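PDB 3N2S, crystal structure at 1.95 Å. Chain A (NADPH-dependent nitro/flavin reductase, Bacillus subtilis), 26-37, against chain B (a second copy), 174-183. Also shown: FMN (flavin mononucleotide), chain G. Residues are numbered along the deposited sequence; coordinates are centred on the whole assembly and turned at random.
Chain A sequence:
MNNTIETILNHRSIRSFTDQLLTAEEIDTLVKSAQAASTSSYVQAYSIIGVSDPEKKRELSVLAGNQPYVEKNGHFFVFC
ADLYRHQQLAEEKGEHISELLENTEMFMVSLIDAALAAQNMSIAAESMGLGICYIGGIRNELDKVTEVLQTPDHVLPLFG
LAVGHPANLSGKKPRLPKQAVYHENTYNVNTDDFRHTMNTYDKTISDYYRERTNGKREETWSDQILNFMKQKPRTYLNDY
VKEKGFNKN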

ATOM      1  N   GLU A  26      14.269 -17.056  -7.092  1.00 20.95           N
ATOM      2  CA  GLU A  26      13.898 -16.173  -5.968  1.00 19.89           C
ATOM      3  C   GLU A  26      13.140 -14.948  -6.492  1.00 21.71           C
ATOM      4  O   GLU A  26      12.109 -14.599  -5.920  1.00 19.47           O
ATOM      5  CB  GLU A  26      15.140 -15.726  -5.184  1.00 21.21           C
ATOM      6  CG  GLU A  26      15.704 -16.815  -4.280  1.00 30.86           C
ATOM      7  CD  GLU A  26      17.052 -16.543  -3.635  1.00 39.53           C
ATOM      8  OE1 GLU A  26      17.860 -15.779  -4.210  1.00 27.36           O
ATOM      9  OE2 GLU A  26      17.311 -17.132  -2.562  1.00 33.26           O
ATOM     10  N   ILE A  27      13.646 -14.308  -7.587  1.00 18.11           N
ATOM     11  CA  ILE A  27      13.017 -13.129  -8.223  1.00 18.29           C
ATOM     12  C   ILE A  27      11.621 -13.519  -8.717  1.00 20.44           C
ATOM     13  O   ILE A  27      10.652 -12.782  -8.495  1.00 18.07           O
ATOM     14  CB  ILE A  27      13.911 -12.541  -9.363  1.00 20.78           C
ATOM     15  CG1 ILE A  27      15.211 -11.910  -8.777  1.00 20.63           C
ATOM     16  CG2 ILE A  27      13.128 -11.525 -10.240  1.00 21.53           C
ATOM     17  CD1 ILE A  27      16.330 -11.654  -9.788  1.00 23.91           C
ATOM     18  N   ASP A  28      11.528 -14.689  -9.388  1.00 15.30           N
ATOM     19  CA  ASP A  28      10.246 -15.186  -9.871  1.00 16.11           C
ATOM     20  C   ASP A  28       9.218 -15.332  -8.737  1.00 19.09           C
ATOM     21  O   ASP A  28       8.093 -14.850  -8.875  1.00 18.75           O
ATOM     22  CB  ASP A  28      10.420 -16.510 -10.629  1.00 18.33           C
ATOM     23  CG  ASP A  28       9.131 -16.974 -11.243  1.00 24.77           C
ATOM     24  OD1 ASP A  28       8.706 -16.366 -12.237  1.00 24.12           O
ATOM     25  OD2 ASP A  28       8.514 -17.904 -10.684  1.00 31.44           O
ATOM     26  N   THR A  29       9.620 -15.953  -7.620  1.00 15.99           N
ATOM     27  CA  THR A  29       8.767 -16.182  -6.443  1.00 15.62           C
ATOM     28  C   THR A  29       8.322 -14.832  -5.840  1.00 18.25           C
ATOM     29  O   THR A  29       7.144 -14.675  -5.528  1.00 16.54           O
ATOM     30  CB  THR A  29       9.501 -17.083  -5.440  1.00 21.97           C
ATOM     31  OG1 THR A  29       9.724 -18.346  -6.053  1.00 26.01           O
ATOM     32  CG2 THR A  29       8.740 -17.282  -4.146  1.00 20.47           C
ATOM     33  N   LEU A  30       9.259 -13.869  -5.722  1.00 15.11           N
ATOM     34  CA  LEU A  30       8.985 -12.528  -5.194  1.00 14.69           C
ATOM     35  C   LEU A  30       7.952 -11.782  -6.045  1.00 17.50           C
ATOM     36  O   LEU A  30       7.006 -11.213  -5.495  1.00 17.99           O
ATOM     37  CB  LEU A  30      10.285 -11.718  -5.077  1.00 13.90           C
ATOM     38  CG  LEU A  30      11.269 -12.167  -4.000  1.00 18.57           C
ATOM     39  CD1 LEU A  30      12.522 -11.353  -4.048  1.00 17.79           C
ATOM     40  CD2 LEU A  30      10.641 -12.137  -2.624  1.00 20.90           C
ATOM     41  N   VAL A  31       8.111 -11.822  -7.377  1.00 14.28           N
ATOM     42  CA  VAL A  31       7.188 -11.186  -8.323  1.00 13.80           C
ATOM     43  C   VAL A  31       5.788 -11.835  -8.244  1.00 16.66           C
ATOM     44  O   VAL A  31       4.796 -11.121  -8.108  1.00 16.56           O
ATOM     45  CB  VAL A  31       7.756 -11.134  -9.768  1.00 17.51           C
ATOM     46  CG1 VAL A  31       6.697 -10.648 -10.767  1.00 17.20           C
ATOM     47  CG2 VAL A  31       9.007 -10.252  -9.833  1.00 16.66           C
ATOM     48  N   LYS A  32       5.714 -13.169  -8.298  1.00 14.01           N
ATOM     49  CA  LYS A  32       4.432 -13.897  -8.177  1.00 14.31           C
ATOM     50  C   LYS A  32       3.743 -13.581  -6.842  1.00 14.88           C
ATOM     51  O   LYS A  32       2.522 -13.431  -6.803  1.00 13.25           O
ATOM     52  CB  LYS A  32       4.635 -15.428  -8.314  1.00 16.20           C
ATOM     53  CG  LYS A  32       4.968 -15.873  -9.746  1.00 34.74           C
ATOM     54  CD  LYS A  32       5.327 -17.361  -9.825  1.00 51.17           C
ATOM     55  CE  LYS A  32       4.200 -18.310  -9.492  1.00 68.49           C
ATOM     56  NZ  LYS A  32       4.703 -19.684  -9.221  1.00 78.60           N
ATOM     57  N   SER A  33       4.526 -13.501  -5.754  1.00 11.38           N
ATOM     58  CA  SER A  33       3.996 -13.179  -4.428  1.00 11.16           C
ATOM     59  C   SER A  33       3.377 -11.786  -4.427  1.00 15.10           C
ATOM     60  O   SER A  33       2.261 -11.612  -3.929  1.00 15.53           O
ATOM     61  CB  SER A  33       5.095 -13.263  -3.375  1.00 14.16           C
ATOM     62  OG  SER A  33       5.507 -14.612  -3.213  1.00 20.87           O
ATOM     63  N   ALA A  34       4.081 -10.814  -5.018  1.00 13.88           N
ATOM     64  CA  ALA A  34       3.618  -9.428  -5.174  1.00 13.64           C
ATOM     65  C   ALA A  34       2.290  -9.420  -5.934  1.00 15.15           C
ATOM     66  O   ALA A  34       1.313  -8.848  -5.459  1.00 12.43           O
ATOM     67  CB  ALA A  34       4.663  -8.618  -5.946  1.00 14.18           C
ATOM     68  N   GLN A  35       2.243 -10.114  -7.104  1.00 12.23           N
ATOM     69  CA  GLN A  35       1.048 -10.159  -7.938  1.00 11.89           C
ATOM     70  C   GLN A  35      -0.171 -10.755  -7.261  1.00 15.61           C
ATOM     71  O   GLN A  35      -1.285 -10.375  -7.606  1.00 16.99           O
ATOM     72  CB  GLN A  35       1.330 -10.910  -9.255  1.00 13.38           C
ATOM     73  CG  GLN A  35       2.307 -10.200 -10.178  1.00 18.62           C
ATOM     74  CD  GLN A  35       2.296 -10.888 -11.507  1.00 21.54           C
ATOM     75  OE1 GLN A  35       1.491 -10.563 -12.391  1.00 19.99           O
ATOM     76  NE2 GLN A  35       3.224 -11.807 -11.677  1.00 14.45           N
ATOM     77  N   ALA A  36       0.030 -11.674  -6.296  1.00 13.02           N
ATOM     78  CA  ALA A  36      -1.049 -12.376  -5.587  1.00 11.97           C
ATOM     79  C   ALA A  36      -1.878 -11.474  -4.667  1.00 15.55           C
ATOM     80  O   ALA A  36      -2.937 -11.886  -4.212  1.00 15.12           O
ATOM     81  CB  ALA A  36      -0.464 -13.540  -4.795  1.00 12.59           C
ATOM     82  N   ALA A  37      -1.410 -10.240  -4.393  1.00 12.92           N
ATOM     83  CA  ALA A  37      -2.140  -9.296  -3.533  1.00 11.69           C
ATOM     84  C   ALA A  37      -3.484  -8.935  -4.154  1.00 13.46           C
ATOM     85  O   ALA A  37      -3.640  -8.963  -5.376  1.00 12.97           O
ATOM     86  CB  ALA A  37      -1.311  -8.016  -3.333  1.00 12.44           C
TER
ATOM     87  N   PRO B 174      -6.949 -15.485 -11.895  1.00 18.61           N
ATOM     88  CA  PRO B 174      -5.612 -15.398 -12.515  1.00 18.33           C
ATOM     89  C   PRO B 174      -5.099 -13.968 -12.618  1.00 19.34           C
ATOM     90  O   PRO B 174      -5.858 -13.023 -12.864  1.00 17.43           O
ATOM     91  CB  PRO B 174      -5.815 -15.998 -13.916  1.00 20.10           C
ATOM     92  CG  PRO B 174      -7.058 -16.821 -13.798  1.00 24.68           C
ATOM     93  CD  PRO B 174      -7.928 -16.063 -12.837  1.00 20.48           C
ATOM     94  N   ARG B 175      -3.794 -13.821 -12.404  1.00 15.68           N
ATOM     95  CA  ARG B 175      -3.141 -12.517 -12.482  1.00 14.54           C
ATOM     96  C   ARG B 175      -2.488 -12.358 -13.839  1.00 17.38           C
ATOM     97  O   ARG B 175      -2.278 -13.356 -14.546  1.00 17.39           O
ATOM     98  CB  ARG B 175      -2.090 -12.399 -11.371  1.00 14.85           C
ATOM     99  CG  ARG B 175      -2.683 -12.361  -9.950  1.00 20.42           C
ATOM    100  CD  ARG B 175      -3.565 -11.137  -9.738  1.00 16.90           C
ATOM    101  NE  ARG B 175      -3.892 -10.933  -8.329  1.00 16.98           N
ATOM    102  CZ  ARG B 175      -5.043 -11.299  -7.776  1.00 25.53           C
ATOM    103  NH1 ARG B 175      -5.963 -11.928  -8.497  1.00 16.39           N
ATOM    104  NH2 ARG B 175      -5.279 -11.049  -6.495  1.00 12.35           N
ATOM    105  N   LEU B 176      -2.173 -11.114 -14.212  1.00 14.52           N
ATOM    106  CA  LEU B 176      -1.477 -10.797 -15.459  1.00 14.42           C
ATOM    107  C   LEU B 176      -0.232 -11.668 -15.621  1.00 19.73           C
ATOM    108  O   LEU B 176       0.421 -11.992 -14.621  1.00 18.61           O
ATOM    109  CB  LEU B 176      -1.016  -9.326 -15.441  1.00 14.13           C
ATOM    110  CG  LEU B 176      -2.039  -8.259 -15.790  1.00 17.60           C
ATOM    111  CD1 LEU B 176      -1.678  -6.931 -15.102  1.00 16.24           C
ATOM    112  CD2 LEU B 176      -2.198  -8.106 -17.322  1.00 17.94           C
ATOM    113  N   PRO B 177       0.146 -12.054 -16.863  1.00 17.47           N
ATOM    114  CA  PRO B 177       1.412 -12.785 -17.033  1.00 17.02           C
ATOM    115  C   PRO B 177       2.544 -11.944 -16.424  1.00 19.77           C
ATOM    116  O   PRO B 177       2.489 -10.711 -16.459  1.00 19.36           O
ATOM    117  CB  PRO B 177       1.561 -12.853 -18.566  1.00 18.51           C
ATOM    118  CG  PRO B 177       0.166 -12.774 -19.085  1.00 23.12           C
ATOM    119  CD  PRO B 177      -0.484 -11.770 -18.172  1.00 18.87           C
ATOM    120  N   LYS B 178       3.540 -12.600 -15.860  1.00 18.79           N
ATOM    121  CA  LYS B 178       4.701 -11.955 -15.230  1.00 19.14           C
ATOM    122  C   LYS B 178       5.312 -10.845 -16.099  1.00 23.94           C
ATOM    123  O   LYS B 178       5.533  -9.745 -15.594  1.00 22.01           O
ATOM    124  CB  LYS B 178       5.730 -13.016 -14.824  1.00 19.75           C
ATOM    125  CG  LYS B 178       6.985 -12.486 -14.117  1.00 25.02           C
ATOM    126  CD  LYS B 178       8.010 -13.610 -14.023  1.00 33.35           C
ATOM    127  CE  LYS B 178       9.334 -13.163 -13.455  1.00 38.70           C
ATOM    128  NZ  LYS B 178      10.285 -14.297 -13.364  1.00 38.26           N
ATOM    129  N   GLN B 179       5.513 -11.117 -17.414  1.00 21.18           N
ATOM    130  CA  GLN B 179       6.094 -10.190 -18.410  1.00 20.81           C
ATOM    131  C   GLN B 179       5.301  -8.903 -18.584  1.00 22.93           C
ATOM    132  O   GLN B 179       5.865  -7.911 -19.044  1.00 24.96           O
ATOM    133  CB  GLN B 179       6.296 -10.840 -19.812  1.00 22.40           C
ATOM    134  CG  GLN B 179       6.547 -12.332 -19.849  1.00 37.57           C
ATOM    135  CD  GLN B 179       5.250 -13.100 -19.829  1.00 43.88           C
ATOM    136  OE1 GLN B 179       4.464 -13.120 -20.797  1.00 40.90           O
ATOM    137  NE2 GLN B 179       5.018 -13.779 -18.737  1.00 25.10           N
ATOM    138  N   ALA B 180       4.010  -8.907 -18.252  1.00 17.08           N
ATOM    139  CA  ALA B 180       3.194  -7.686 -18.352  1.00 16.27           C
ATOM    140  C   ALA B 180       3.513  -6.735 -17.193  1.00 18.09           C
ATOM    141  O   ALA B 180       3.468  -5.531 -17.376  1.00 18.66           O
ATOM    142  CB  ALA B 180       1.712  -8.025 -18.316  1.00 16.89           C
ATOM    143  N   VAL B 181       3.805  -7.277 -16.008  1.00 14.46           N
ATOM    144  CA  VAL B 181       4.011  -6.490 -14.774  1.00 14.44           C
ATOM    145  C   VAL B 181       5.486  -6.248 -14.443  1.00 17.29           C
ATOM    146  O   VAL B 181       5.827  -5.200 -13.896  1.00 16.80           O
ATOM    147  CB  VAL B 181       3.246  -7.190 -13.605  1.00 18.97           C
ATOM    148  CG1 VAL B 181       3.585  -6.602 -12.240  1.00 19.66           C
ATOM    149  CG2 VAL B 181       1.745  -7.159 -13.841  1.00 19.00           C
ATOM    150  N   TYR B 182       6.340  -7.247 -14.680  1.00 14.14           N
ATOM    151  CA  TYR B 182       7.759  -7.185 -14.355  1.00 13.97           C
ATOM    152  C   TYR B 182       8.595  -6.827 -15.566  1.00 18.78           C
ATOM    153  O   TYR B 182       8.443  -7.435 -16.617  1.00 18.78           O
ATOM    154  CB  TYR B 182       8.223  -8.498 -13.709  1.00 14.53           C
ATOM    155  CG  TYR B 182       9.687  -8.500 -13.318  1.00 15.35           C
ATOM    156  CD1 TYR B 182      10.135  -7.781 -12.213  1.00 17.90           C
ATOM    157  CD2 TYR B 182      10.623  -9.240 -14.040  1.00 16.54           C
ATOM    158  CE1 TYR B 182      11.481  -7.817 -11.818  1.00 18.09           C
ATOM    159  CE2 TYR B 182      11.978  -9.253 -13.676  1.00 16.75           C
ATOM    160  CZ  TYR B 182      12.401  -8.537 -12.568  1.00 21.06           C
ATOM    161  OH  TYR B 182      13.736  -8.552 -12.208  1.00 20.78           O
ATOM    162  N   HIS B 183       9.451  -5.820 -15.411  1.00 14.99           N
ATOM    163  CA  HIS B 183      10.291  -5.259 -16.460  1.00 16.00           C
ATOM    164  C   HIS B 183      11.742  -5.304 -15.982  1.00 22.19           C
ATOM    165  O   HIS B 183      12.013  -5.110 -14.797  1.00 20.71           O
ATOM    166  CB  HIS B 183       9.882  -3.784 -16.735  1.00 16.34           C
ATOM    167  CG  HIS B 183       8.410  -3.532 -16.967  1.00 20.11           C
ATOM    168  ND1 HIS B 183       7.905  -3.273 -18.242  1.00 21.76           N
ATOM    169  CD2 HIS B 183       7.391  -3.437 -16.072  1.00 21.03           C
ATOM    170  CE1 HIS B 183       6.603  -3.056 -18.084  1.00 20.93           C
ATOM    171  NE2 HIS B 183       6.241  -3.150 -16.800  1.00 20.97           N
TER
HETATM  172  N1  FMN G 400     -14.038  -6.278  -3.484  1.00 13.32           N
HETATM  173  C2  FMN G 400     -15.353  -6.048  -3.171  1.00 13.66           C
HETATM  174  O2  FMN G 400     -16.193  -6.949  -3.251  1.00 13.97           O
HETATM  175  N3  FMN G 400     -15.750  -4.803  -2.819  1.00 13.45           N
HETATM  176  C4  FMN G 400     -14.987  -3.699  -2.656  1.00 13.58           C
HETATM  177  O4  FMN G 400     -15.411  -2.630  -2.325  1.00 14.12           O
HETATM  178  C4A FMN G 400     -13.547  -3.917  -2.927  1.00 13.12           C
HETATM  179  N5  FMN G 400     -12.683  -2.928  -2.748  1.00 13.23           N
HETATM  180  C5A FMN G 400     -11.312  -3.230  -2.899  1.00 13.20           C
HETATM  181  C6  FMN G 400     -10.398  -2.181  -2.581  1.00 13.47           C
HETATM  182  C7  FMN G 400      -9.022  -2.420  -2.608  1.00 13.82           C
HETATM  183  C7M FMN G 400      -8.079  -1.315  -2.203  1.00 14.89           C
HETATM  184  C8  FMN G 400      -8.516  -3.729  -3.053  1.00 13.94           C
HETATM  185  C8M FMN G 400      -7.093  -4.009  -3.128  1.00 15.16           C
HETATM  186  C9  FMN G 400      -9.435  -4.750  -3.398  1.00 13.64           C
HETATM  187  C9A FMN G 400     -10.840  -4.520  -3.333  1.00 13.19           C
HETATM  188  N10 FMN G 400     -11.798  -5.533  -3.562  1.00 13.06           N
HETATM  189  C10 FMN G 400     -13.141  -5.318  -3.349  1.00 13.31           C
HETATM  190  C1' FMN G 400     -11.367  -6.888  -3.948  1.00 13.17           C
HETATM  191  C2' FMN G 400     -10.947  -6.914  -5.413  1.00 13.29           C
HETATM  192  O2' FMN G 400     -12.147  -6.887  -6.176  1.00 12.89           O
HETATM  193  C3' FMN G 400     -10.216  -8.235  -5.644  1.00 13.76           C
HETATM  194  O3' FMN G 400      -8.994  -8.201  -4.895  1.00 14.76           O
HETATM  195  C4' FMN G 400      -9.930  -8.495  -7.164  1.00 14.59           C
HETATM  196  O4' FMN G 400     -11.166  -8.791  -7.847  1.00 15.80           O
HETATM  197  C5' FMN G 400      -8.972  -9.719  -7.351  1.00 14.81           C
HETATM  198  O5' FMN G 400      -9.631 -10.843  -6.779  1.00 14.40           O
HETATM  199  P   FMN G 400      -8.905 -11.723  -5.655  1.00 13.88           P
HETATM  200  O1P FMN G 400     -10.013 -12.689  -5.202  1.00 15.83           O
HETATM  201  O2P FMN G 400      -8.659 -10.823  -4.401  1.00 15.42           O
HETATM  202  O3P FMN G 400      -7.593 -12.329  -6.120  1.00 14.52           O

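A helix of one subunit lies against a segment of the other that passes from loop through a weakly bonded helix into a strand, in a mixed contact with an apolar patch and a salt bridge along the helix and a chain B arginine, near the end of the chain A stretch, that joins backbone carbonyls to the flavin phosphate. The two stretches bury 525 Å² between them. The helix presents Ile A27, Val A31 and Gln A35 toward chain B, a spacing of four residues that places them along one side; Leu A30, Ser A33 and Ala A34 take no part. The closest CA pairs, Val A31 with Tyr B182 and Gln A35 with Arg B175, show that the two stretches run in opposite senses.

Tyr B182 provides the aromatic part of the apolar patch. Val A31 CG2 lies 3.6 Å from Tyr B182 CD1, and Ile A27 CG2 lies 3.9 Å from Tyr B182 CZ, so the two aliphatic side chains meet different parts of one ring. The Tyr B182 hydroxyl is hydrogen-bonded elsewhere in the structure. Val A31 also packs on the aliphatic part of Lys B178, with Val A31 CG1 3.8 Å from Lys B178 CG.

The CA-to-CB bond of Lys B178 points sideways, but all four chi angles are t, and the extended chain carries its ammonium to the acidic side chain of Asp A28. Lys B178 NZ donates to Asp A28 OD1 at 2.8 Å, a hydrogen bond within a salt bridge. The carboxylate and ammonium thus add a charged pair beside the apolar patch.

Gln A35, buried, has the largest covered area of any residue in the two stretches. Its side chain fits among Leu B176, Lys B178 and Val B181, while its backbone carbonyl faces Arg B175. Nearby, the helical bonding loosens: Ala A36 N makes only weak bonds, to Lys A32 O and Ser A33 O.

Arg B175 binds the carbonyls of Gln A35 and Ala A37. Its NE donates to Gln A35 O at 2.8 Å, and its NH2 donates to Ala A37 O at 2.9 Å; both acceptors sit at the guanidinium edge, near its plane, where the N-H bonds point. The same edge-on arrangement holds for the FMN phosphate: Arg B175 NH1 reaches FMN O3P at 2.9 Å and Arg B175 NH2 reaches the same oxygen at 2.7 Å, both as hydrogen bonds. One cationic group therefore ties the end of the chain A stretch to the bound FMN.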